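Local coordinates for protein pectate lyase 47 (Bacillus sp. TS-47, PDB 1VBL) that cleaves pectate (polygalacturonate) as a secreted, thermostable, calcium-binding lyase of polysaccharide lyase family 1, presumably by the beta-elimination common to such enzymes, at residues E6-Y11 with H199-H204; L232-K235 with F240-I243. One frame throughout, in Å; residues are numbered along the deposited sequence.

Contact 1: residues E6-Y11 with H199-H204; sequences EVLKPY and HIWIDH
L8 meets W201 in a clear example of how a chain without regular secondary structure can pack against the outside of a beta-helix: one methyl group is set down on one aromatic face. CD1 of L8 lies 3.3 Å from the centroid of the five-membered ring of W201 and only 4° off its normal, a CH-pi contact made over the pyrrole part of the indole. A chi1 of -176° sends CG of L8 away from the backbone N, and chi2 then turns the CD1 branch onto the ring, while CB follows 4.1 Å from W201 CE3. The opposite face of the indole is taken by CB of D203, two residues on along the same strand, so the indole has a methyl over one face and a methylene over the other. Farther out, the peptide after V7 passes obliquely by the six-membered ring, with V7 C 3.6 Å from W201 CZ3.

L8 and W201, the tightly packed part, are buried, whereas V7 and K9 are partly exposed. The K9 chain is bent at chi2 and chi3, and the placing of its end against the indole is doubtful; its ammonium group forms a salt bridge with D12, which ties this charged end back to its own loop. In contrast, the indole N-H is satisfied by the hydroxyl of S244, on strand 239-251.

D203 accepts a bond of 2.7 Å at OD2 from H204 ND1, and R161 forms salt bridges with both D203 and E6. The loop before strand 32-35 thus lies against strand 200-208, where W201 also touches I159 and R161 of strand 156-161 on one flank and T242 of strand 239-251 on the other.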
loop_
_atom_site.group_PDB
_atom_site.type_symbol
_atom_site.label_atom_id
_atom_site.label_comp_id
_atom_site.label_asym_id
_atom_site.label_seq_id
_atom_site.Cartn_x
_atom_site.Cartn_y
_atom_site.Cartn_z
ATOM N N GLU A 6 19.498 -5.060 -11.545
ATOM C CA GLU A 6 18.647 -6.236 -11.385
ATOM C C GLU A 6 17.218 -5.992 -11.852
ATOM O O GLU A 6 16.648 -4.923 -11.617
ATOM C CB GLU A 6 18.638 -6.691 -9.925
ATOM C CG GLU A 6 19.857 -7.509 -9.524
ATOM C CD GLU A 6 19.857 -7.873 -8.052
ATOM O OE1 GLU A 6 18.760 -8.078 -7.491
ATOM O OE2 GLU A 6 20.954 -7.965 -7.457
ATOM N N VAL A 7 16.644 -6.988 -12.519
ATOM C CA VAL A 7 15.280 -6.873 -13.013
ATOM C C VAL A 7 14.424 -8.038 -12.540
ATOM O O VAL A 7 14.925 -8.997 -11.952
ATOM C CB VAL A 7 15.244 -6.809 -14.557
ATOM C CG1 VAL A 7 16.100 -5.642 -15.044
ATOM C CG2 VAL A 7 15.741 -8.124 -15.153
ATOM N N LEU A 8 13.126 -7.933 -12.795
ATOM C CA LEU A 8 12.161 -8.954 -12.408
ATOM C C LEU A 8 12.398 -10.260 -13.172
ATOM O O LEU A 8 12.594 -10.249 -14.388
ATOM C CB LEU A 8 10.746 -8.451 -12.700
ATOM C CG LEU A 8 9.601 -9.364 -12.262
ATOM C CD1 LEU A 8 9.431 -9.263 -10.755
ATOM C CD2 LEU A 8 8.316 -8.959 -12.977
ATOM N N LYS A 9 12.370 -11.382 -12.460
ATOM C CA LYS A 9 12.565 -12.684 -13.086
ATOM C C LYS A 9 11.503 -12.873 -14.165
ATOM O O LYS A 9 10.396 -12.335 -14.067
ATOM C CB LYS A 9 12.474 -13.813 -12.054
ATOM C CG LYS A 9 13.541 -13.762 -10.969
ATOM C CD LYS A 9 12.990 -13.150 -9.678
ATOM C CE LYS A 9 12.477 -11.728 -9.896
ATOM N NZ LYS A 9 11.882 -11.118 -8.704
ATOM N N PRO A 10 11.822 -13.658 -15.202
ATOM C CA PRO A 10 10.912 -13.922 -16.320
ATOM C C PRO A 10 9.481 -14.358 -16.012
ATOM O O PRO A 10 8.573 -14.063 -16.787
ATOM C CB PRO A 10 11.680 -14.947 -17.155
ATOM C CG PRO A 10 12.540 -15.642 -16.153
ATOM C CD PRO A 10 13.032 -14.489 -15.310
ATOM N N TYR A 11 9.270 -15.055 -14.900
ATOM C CA TYR A 11 7.926 -15.508 -14.542
ATOM C C TYR A 11 7.493 -15.047 -13.157
ATOM O O TYR A 11 6.548 -15.595 -12.585
ATOM C CB TYR A 11 7.836 -17.042 -14.583
ATOM C CG TYR A 11 8.091 -17.652 -15.943
ATOM C CD1 TYR A 11 9.391 -17.861 -16.404
ATOM C CD2 TYR A 11 7.031 -17.998 -16.780
ATOM C CE1 TYR A 11 9.631 -18.398 -17.667
ATOM C CE2 TYR A 11 7.258 -18.537 -18.048
ATOM C CZ TYR A 11 8.559 -18.733 -18.484
ATOM O OH TYR A 11 8.789 -19.249 -19.738
ATOM N N HIS A 199 3.256 -2.851 -15.183
ATOM C CA HIS A 199 4.602 -3.400 -15.057
ATOM C C HIS A 199 5.386 -2.701 -13.958
ATOM O O HIS A 199 6.369 -2.001 -14.209
ATOM C CB HIS A 199 5.342 -3.323 -16.395
ATOM C CG HIS A 199 4.795 -4.258 -17.425
ATOM N ND1 HIS A 199 3.824 -3.885 -18.330
ATOM C CD2 HIS A 199 5.023 -5.575 -17.640
ATOM C CE1 HIS A 199 3.478 -4.932 -19.058
ATOM N NE2 HIS A 199 4.190 -5.971 -18.659
ATOM N N ILE A 200 4.930 -2.908 -12.729
ATOM C CA ILE A 200 5.558 -2.308 -11.560
ATOM C C ILE A 200 5.983 -3.412 -10.606
ATOM O O ILE A 200 5.204 -4.311 -10.305
ATOM C CB ILE A 200 4.576 -1.384 -10.808
ATOM C CG1 ILE A 200 3.862 -0.449 -11.791
ATOM C CG2 ILE A 200 5.322 -0.599 -9.735
ATOM C CD1 ILE A 200 4.779 0.487 -12.562
ATOM N N TRP A 201 7.220 -3.340 -10.133
ATOM C CA TRP A 201 7.733 -4.330 -9.198
ATOM C C TRP A 201 8.127 -3.630 -7.907
ATOM O O TRP A 201 9.012 -2.777 -7.903
ATOM C CB TRP A 201 8.940 -5.049 -9.804
ATOM C CG TRP A 201 9.500 -6.157 -8.956
ATOM C CD1 TRP A 201 8.807 -6.982 -8.109
ATOM C CD2 TRP A 201 10.856 -6.613 -8.940
ATOM N NE1 TRP A 201 9.651 -7.926 -7.573
ATOM C CE2 TRP A 201 10.914 -7.722 -8.066
ATOM C CE3 TRP A 201 12.031 -6.196 -9.583
ATOM C CZ2 TRP A 201 12.103 -8.421 -7.817
ATOM C CZ3 TRP A 201 13.214 -6.893 -9.337
ATOM C CH2 TRP A 201 13.239 -7.993 -8.462
ATOM N N ILE A 202 7.440 -3.980 -6.824
ATOM C CA ILE A 202 7.702 -3.419 -5.498
ATOM C C ILE A 202 8.293 -4.580 -4.715
ATOM O O ILE A 202 7.579 -5.506 -4.344
ATOM C CB ILE A 202 6.397 -2.955 -4.835
ATOM C CG1 ILE A 202 5.668 -1.967 -5.759
ATOM C CG2 ILE A 202 6.694 -2.349 -3.466
ATOM C CD1 ILE A 202 6.503 -0.762 -6.168
ATOM N N ASP A 203 9.590 -4.520 -4.438
ATOM C CA ASP A 203 10.261 -5.643 -3.789
ATOM C C ASP A 203 11.242 -5.284 -2.670
ATOM O O ASP A 203 11.980 -4.307 -2.763
ATOM C CB ASP A 203 10.979 -6.434 -4.894
ATOM C CG ASP A 203 11.808 -7.583 -4.365
ATOM O OD1 ASP A 203 11.251 -8.683 -4.175
ATOM O OD2 ASP A 203 13.019 -7.379 -4.142
ATOM N N HIS A 204 11.247 -6.098 -1.618
ATOM C CA HIS A 204 12.135 -5.899 -0.475
ATOM C C HIS A 204 12.125 -4.501 0.131
ATOM O O HIS A 204 13.174 -3.903 0.365
ATOM C CB HIS A 204 13.579 -6.290 -0.829
ATOM C CG HIS A 204 13.836 -7.766 -0.769
ATOM N ND1 HIS A 204 13.721 -8.590 -1.868
ATOM C CD2 HIS A 204 14.188 -8.567 0.265
ATOM C CE1 HIS A 204 13.993 -9.834 -1.514
ATOM N NE2 HIS A 204 14.279 -9.847 -0.224
#

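Contact 2: residues L232-K235 with F240-I243; sequences LDIK and FITI. With CA (calcium ion), chain B.
I234 and L232 project from one strand towards I241 and I243 of another, and the four side chains fill the space between walls whose short axes come no closer than 10.4 Å. The strands run nearly antiparallel, at 165°, yet they are too far apart to pair as a ladder and meet mainly through methyl groups, the side chains approaching tip to tip. CD1 of I243 is the central bump: it enters the hollow between L232 and I234, 3.7 Å from L232 CD1 and the same distance from I234 CD1. One step along, CD1 of I241 fits into the fork of I234, tightly against CG2 at 3.3 Å and more easily against CD1 at 3.8 Å. The I241 chain is extended (chi2 174°), which carries this methyl out to the far wall, while L232 CD1 settles beside I243 CG2 at 3.9 Å. Replacing I234 by an alanine would probably open a gap between the walls, taking from I241 CD1 the fork that receives it and from I243 CD1 one of its two neighbours.

I194 of the neighbouring strand 192-195 and V272 of strand 272-280 continue this apolar layer. On the reverse side of strand 232-235, D233 turns away from the core and binds calcium through OD2 at 2.5 Å, together with D190, D229 and three waters; its OD1 accepts the backbone N-H of L256. The chemistry is therefore divided by the strand: apolar branches pack on the inner side, and on the other, away from this core, the carboxylate of D233 binds calcium, an arrangement consistent with the packing helping to place that residue.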
loop_
_atom_site.group_PDB
_atom_site.type_symbol
_atom_site.label_atom_id
_atom_site.label_comp_id
_atom_site.label_asym_id
_atom_site.label_seq_id
_atom_site.Cartn_x
_atom_site.Cartn_y
_atom_site.Cartn_z
ATOM N N LEU A 232 0.504 0.788 0.263
ATOM C CA LEU A 232 0.718 0.535 -1.154
ATOM C C LEU A 232 -0.639 0.303 -1.808
ATOM O O LEU A 232 -1.200 -0.787 -1.712
ATOM C CB LEU A 232 1.595 -0.708 -1.316
ATOM C CG LEU A 232 2.291 -0.995 -2.648
ATOM C CD1 LEU A 232 3.041 -2.317 -2.526
ATOM C CD2 LEU A 232 1.284 -1.056 -3.780
ATOM N N ASP A 233 -1.172 1.330 -2.466
ATOM C CA ASP A 233 -2.467 1.204 -3.116
ATOM C C ASP A 233 -2.344 1.119 -4.625
ATOM O O ASP A 233 -1.449 1.715 -5.223
ATOM C CB ASP A 233 -3.386 2.358 -2.717
ATOM C CG ASP A 233 -3.853 2.251 -1.274
ATOM O OD1 ASP A 233 -3.860 1.131 -0.724
ATOM O OD2 ASP A 233 -4.228 3.278 -0.685
ATOM N N ILE A 234 -3.258 0.364 -5.225
ATOM C CA ILE A 234 -3.275 0.130 -6.661
ATOM C C ILE A 234 -4.677 0.399 -7.185
ATOM O O ILE A 234 -5.641 -0.218 -6.731
ATOM C CB ILE A 234 -2.882 -1.337 -6.946
ATOM C CG1 ILE A 234 -1.491 -1.605 -6.358
ATOM C CG2 ILE A 234 -2.919 -1.622 -8.442
ATOM C CD1 ILE A 234 -1.077 -3.062 -6.376
ATOM N N LYS A 235 -4.798 1.309 -8.146
ATOM C CA LYS A 235 -6.120 1.637 -8.670
ATOM C C LYS A 235 -6.121 2.194 -10.087
ATOM O O LYS A 235 -5.079 2.322 -10.734
ATOM C CB LYS A 235 -6.799 2.652 -7.747
ATOM C CG LYS A 235 -6.085 3.996 -7.684
ATOM C CD LYS A 235 -6.794 4.973 -6.749
ATOM C CE LYS A 235 -6.100 6.329 -6.737
ATOM N NZ LYS A 235 -6.760 7.304 -5.821
ATOM N N PHE A 240 -0.586 -5.596 -14.197
ATOM C CA PHE A 240 0.705 -6.283 -14.212
ATOM C C PHE A 240 1.662 -5.755 -13.152
ATOM O O PHE A 240 2.651 -5.080 -13.451
ATOM C CB PHE A 240 1.311 -6.152 -15.610
ATOM C CG PHE A 240 0.381 -6.606 -16.701
ATOM C CD1 PHE A 240 0.088 -5.777 -17.782
ATOM C CD2 PHE A 240 -0.230 -7.851 -16.630
ATOM C CE1 PHE A 240 -0.808 -6.182 -18.772
ATOM C CE2 PHE A 240 -1.129 -8.267 -17.615
ATOM C CZ PHE A 240 -1.417 -7.430 -18.686
ATOM N N ILE A 241 1.359 -6.096 -11.907
ATOM C CA ILE A 241 2.138 -5.654 -10.764
ATOM C C ILE A 241 2.579 -6.830 -9.902
ATOM O O ILE A 241 1.816 -7.767 -9.699
ATOM C CB ILE A 241 1.288 -4.713 -9.891
ATOM C CG1 ILE A 241 0.777 -3.548 -10.746
ATOM C CG2 ILE A 241 2.090 -4.226 -8.694
ATOM C CD1 ILE A 241 -0.192 -2.644 -10.019
ATOM N N THR A 242 3.813 -6.779 -9.409
ATOM C CA THR A 242 4.323 -7.820 -8.525
ATOM C C THR A 242 4.804 -7.163 -7.234
ATOM O O THR A 242 5.640 -6.258 -7.255
ATOM C CB THR A 242 5.484 -8.617 -9.164
ATOM O OG1 THR A 242 4.981 -9.405 -10.251
ATOM C CG2 THR A 242 6.121 -9.555 -8.128
ATOM N N ILE A 243 4.246 -7.617 -6.118
ATOM C CA ILE A 243 4.573 -7.113 -4.784
ATOM C C ILE A 243 5.194 -8.293 -4.046
ATOM O O ILE A 243 4.492 -9.227 -3.646
ATOM C CB ILE A 243 3.290 -6.652 -4.061
ATOM C CG1 ILE A 243 2.638 -5.516 -4.857
ATOM C CG2 ILE A 243 3.608 -6.220 -2.636
ATOM C CD1 ILE A 243 1.294 -5.085 -4.317
HETATM CA CA CA B . -4.747 5.699 -1.272
HETATM O O HOH W 1 -4.737 8.088 -1.154
HETATM O O HOH W 2 -5.036 5.290 -3.842
HETATM O O HOH W 3 -7.256 5.612 -1.140
#

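In the fold
The two contacts follow one another along the chain, contact 1 closing before contact 2 opens, and their centres are about 12 Å apart. They meet through neighbouring parallel strands, 200-208 and 239-251, where I202 N to T242 O and I200 O to T242 N are probable backbone hydrogen bonds. Contact 1 packs the N-terminal loop on the outer surface of this wall; contact 2 spans the interior, from the same wall to strand 232-235 of a separate parallel sheet. In order, loop, wall, core and calcium-bearing strand form a section through the parallel beta-helix of this lyase family, with the calcium site on the side remote from the N-terminal loop.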